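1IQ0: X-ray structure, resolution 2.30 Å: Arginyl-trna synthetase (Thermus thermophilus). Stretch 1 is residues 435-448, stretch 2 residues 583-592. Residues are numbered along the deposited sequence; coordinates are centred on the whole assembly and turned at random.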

# COMPACT_ATOMS: atom_id res chain seq x y z
N ARG A 435 3.50 -4.01 21.81
CA ARG A 435 2.62 -4.24 20.67
C ARG A 435 2.94 -3.28 19.53
O ARG A 435 3.03 -3.67 18.37
CB ARG A 435 1.15 -4.07 21.08
CG ARG A 435 0.15 -4.41 19.97
CD ARG A 435 -1.27 -4.00 20.33
NE ARG A 435 -1.44 -2.55 20.32
CZ ARG A 435 -1.46 -1.81 19.21
NH1 ARG A 435 -1.32 -2.38 18.02
NH2 ARG A 435 -1.60 -0.49 19.30
N MET A 436 3.11 -2.00 19.88
CA MET A 436 3.40 -0.98 18.89
C MET A 436 4.72 -1.23 18.18
O MET A 436 4.82 -1.06 16.97
CB MET A 436 3.42 0.40 19.54
CG MET A 436 2.06 0.86 20.02
SD MET A 436 2.02 2.61 20.46
CE MET A 436 0.32 2.76 21.01
N VAL A 437 5.73 -1.61 18.95
CA VAL A 437 7.05 -1.88 18.38
C VAL A 437 7.03 -3.10 17.46
O VAL A 437 7.61 -3.07 16.37
CB VAL A 437 8.10 -2.08 19.49
CG1 VAL A 437 9.44 -2.43 18.90
CG2 VAL A 437 8.20 -0.81 20.33
N ALA A 438 6.36 -4.17 17.88
CA ALA A 438 6.28 -5.38 17.08
C ALA A 438 5.51 -5.09 15.78
O ALA A 438 5.92 -5.52 14.70
CB ALA A 438 5.58 -6.49 17.86
N LEU A 439 4.40 -4.36 15.91
CA LEU A 439 3.58 -4.00 14.76
C LEU A 439 4.36 -3.12 13.79
O LEU A 439 4.26 -3.27 12.57
CB LEU A 439 2.31 -3.25 15.21
CG LEU A 439 1.37 -2.78 14.10
CD1 LEU A 439 0.85 -3.97 13.32
CD2 LEU A 439 0.21 -2.00 14.71
N GLY A 440 5.13 -2.19 14.35
CA GLY A 440 5.93 -1.28 13.54
C GLY A 440 7.03 -2.01 12.80
O GLY A 440 7.34 -1.70 11.65
N ALA A 441 7.64 -2.99 13.47
CA ALA A 441 8.70 -3.76 12.86
C ALA A 441 8.15 -4.54 11.67
O ALA A 441 8.73 -4.55 10.58
CB ALA A 441 9.29 -4.73 13.88
N ILE A 442 7.00 -5.18 11.88
CA ILE A 442 6.35 -5.97 10.84
C ILE A 442 5.81 -5.13 9.68
O ILE A 442 6.15 -5.38 8.52
CB ILE A 442 5.21 -6.82 11.47
CG1 ILE A 442 5.84 -7.85 12.42
CG2 ILE A 442 4.39 -7.51 10.37
CD1 ILE A 442 4.84 -8.62 13.25
N ARG A 443 4.99 -4.13 9.97
CA ARG A 443 4.43 -3.28 8.92
C ARG A 443 5.51 -2.56 8.11
O ARG A 443 5.38 -2.42 6.89
CB ARG A 443 3.46 -2.24 9.49
CG ARG A 443 2.16 -2.84 10.00
CD ARG A 443 1.42 -3.60 8.92
NE ARG A 443 0.40 -2.81 8.22
CZ ARG A 443 0.65 -1.94 7.26
NH1 ARG A 443 1.90 -1.71 6.85
NH2 ARG A 443 -0.37 -1.30 6.69
N PHE A 444 6.57 -2.11 8.77
CA PHE A 444 7.64 -1.41 8.05
C PHE A 444 8.44 -2.37 7.18
O PHE A 444 8.79 -2.05 6.05
CB PHE A 444 8.59 -0.69 9.01
CG PHE A 444 9.46 0.33 8.32
CD1 PHE A 444 8.97 1.60 8.04
CD2 PHE A 444 10.73 -0.01 7.88
CE1 PHE A 444 9.74 2.52 7.33
CE2 PHE A 444 11.51 0.90 7.17
CZ PHE A 444 11.01 2.17 6.90
N SER A 445 8.77 -3.54 7.72
CA SER A 445 9.52 -4.53 6.96
C SER A 445 8.78 -4.94 5.68
O SER A 445 9.36 -5.02 4.60
CB SER A 445 9.76 -5.77 7.83
OG SER A 445 10.32 -6.83 7.06
N MET A 446 7.49 -5.21 5.81
CA MET A 446 6.67 -5.63 4.67
C MET A 446 6.54 -4.60 3.55
O MET A 446 6.22 -4.95 2.41
CB MET A 446 5.28 -6.02 5.16
CG MET A 446 5.24 -7.31 5.97
SD MET A 446 5.93 -8.68 5.00
CE MET A 446 7.63 -8.72 5.65
N VAL A 447 6.83 -3.34 3.84
CA VAL A 447 6.67 -2.32 2.81
C VAL A 447 7.89 -1.49 2.41
O VAL A 447 7.84 -0.74 1.44
CB VAL A 447 5.49 -1.38 3.21
CG1 VAL A 447 5.95 -0.34 4.24
CG2 VAL A 447 4.91 -0.74 1.99
N LYS A 448 9.01 -1.61 3.13
CA LYS A 448 10.18 -0.82 2.77
C LYS A 448 10.89 -1.30 1.50
O LYS A 448 11.59 -0.54 0.84
CB LYS A 448 11.19 -0.80 3.92
CG LYS A 448 12.02 -2.05 4.04
CD LYS A 448 13.18 -1.85 5.01
CE LYS A 448 14.03 -3.11 5.12
NZ LYS A 448 15.12 -2.97 6.12
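Stretch 2, residues 583-592: LLGIPAPEVM

Stretch 2, the last ten residues of the chain, packs as an irregular segment along one side of a helix, in a contact that is mainly apolar and has no hydrogen bond across it. The two stretches together bury 568 Å².

Stretch 1 is part of a helix that begins earlier in the chain. Its i to i+4 backbone bonds run regularly from Leu 439 N to Arg 435 O (2.9 Å) as far as Met 446 N to Ile 442 O (3.0 Å). Stretch 2 has no regular helix or strand. Gly 585 has positive phi (69/21). Ile 586 and Pro 587 then take extended angles (-105/127 and -73/158).

The segment runs antiparallel to the helix. Leu 584 lies near Phe 444 and Val 447, and Met 592 near Val 437. Leu 584 CD1 is 4.1 Å from Phe 444 CD1 and 4.3 Å from Val 447 CG1.

The backbones come closest at Gly 440, whose CA is 5.0 Å from Ile 586 CA. With no side chain there, Ile 586 CG2 reaches to 3.6 Å from Gly 440 CA; a CB at this position would be tight against that methyl. Ile 586 CD1 lies 3.7 Å from Phe 444 CB and near the plane of the ring, at its edge. Ile 586 CG1 is 3.6 Å from Arg 443 CB.

The Arg 443 guanidinium lies against Leu 584 and Gly 585. Leu 584 O and Gly 585 CA lie over one face. Arg 443 NH1 is 2.7 Å from Leu 584 O, but the angle is too poor for a hydrogen bond.

Further along, Pro 587 CD meets Leu 439 CD2 at 3.7 Å, and Pro 587 CG meets Met 436 CB at 3.7 Å. Met 436 SD is 3.8 Å from Pro 589 CG. Finally, Met 592 CE touches Val 437 CG2 at 3.8 Å.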

# COMPACT_ATOMS: atom_id res chain seq x y z
N LEU A 583 0.60 6.44 7.79
CA LEU A 583 0.22 6.07 6.43
C LEU A 583 0.71 4.67 6.06
O LEU A 583 0.28 4.09 5.07
CB LEU A 583 0.76 7.10 5.43
CG LEU A 583 0.23 8.53 5.60
CD1 LEU A 583 0.83 9.44 4.52
CD2 LEU A 583 -1.30 8.52 5.52
N LEU A 584 1.61 4.12 6.87
CA LEU A 584 2.14 2.78 6.65
C LEU A 584 1.54 1.87 7.73
O LEU A 584 2.01 0.76 7.96
CB LEU A 584 3.67 2.78 6.75
CG LEU A 584 4.45 3.76 5.86
CD1 LEU A 584 5.94 3.52 6.08
CD2 LEU A 584 4.10 3.57 4.37
N GLY A 585 0.50 2.37 8.39
CA GLY A 585 -0.16 1.60 9.43
C GLY A 585 0.66 1.38 10.69
O GLY A 585 0.38 0.48 11.47
N ILE A 586 1.66 2.23 10.90
CA ILE A 586 2.53 2.10 12.06
C ILE A 586 2.25 3.14 13.15
O ILE A 586 2.21 4.34 12.88
CB ILE A 586 4.01 2.19 11.62
CG1 ILE A 586 4.31 1.08 10.61
CG2 ILE A 586 4.94 2.11 12.83
CD1 ILE A 586 5.61 1.25 9.86
N PRO A 587 2.03 2.69 14.39
CA PRO A 587 1.77 3.65 15.48
C PRO A 587 3.06 4.39 15.87
O PRO A 587 4.16 3.92 15.62
CB PRO A 587 1.22 2.76 16.59
CG PRO A 587 1.92 1.45 16.34
CD PRO A 587 1.83 1.31 14.85
N ALA A 588 2.90 5.56 16.48
CA ALA A 588 4.04 6.38 16.88
C ALA A 588 4.14 6.57 18.38
O ALA A 588 3.61 7.53 18.93
CB ALA A 588 3.97 7.74 16.19
N PRO A 589 4.83 5.66 19.08
CA PRO A 589 5.01 5.71 20.54
C PRO A 589 5.65 7.02 20.98
O PRO A 589 6.64 7.46 20.40
CB PRO A 589 5.93 4.51 20.81
CG PRO A 589 5.64 3.58 19.68
CD PRO A 589 5.55 4.51 18.51
N GLU A 590 5.07 7.65 22.00
CA GLU A 590 5.61 8.91 22.51
C GLU A 590 6.76 8.62 23.47
O GLU A 590 7.74 9.37 23.54
CB GLU A 590 4.53 9.70 23.26
CG GLU A 590 3.29 10.01 22.44
CD GLU A 590 2.35 10.95 23.16
OE1 GLU A 590 2.23 10.84 24.40
OE2 GLU A 590 1.71 11.79 22.50
N VAL A 591 6.64 7.52 24.21
CA VAL A 591 7.65 7.13 25.18
C VAL A 591 8.31 5.80 24.82
O VAL A 591 7.64 4.78 24.66
CB VAL A 591 7.04 7.01 26.59
CG1 VAL A 591 8.14 6.72 27.62
CG2 VAL A 591 6.29 8.28 26.95
N MET A 592 9.64 5.81 24.71
CA MET A 592 10.39 4.60 24.37
C MET A 592 11.74 4.58 25.08
O MET A 592 12.47 5.57 25.05
CB MET A 592 10.60 4.51 22.86
CG MET A 592 9.30 4.38 22.06
SD MET A 592 9.57 4.30 20.28
CE MET A 592 9.90 2.56 20.08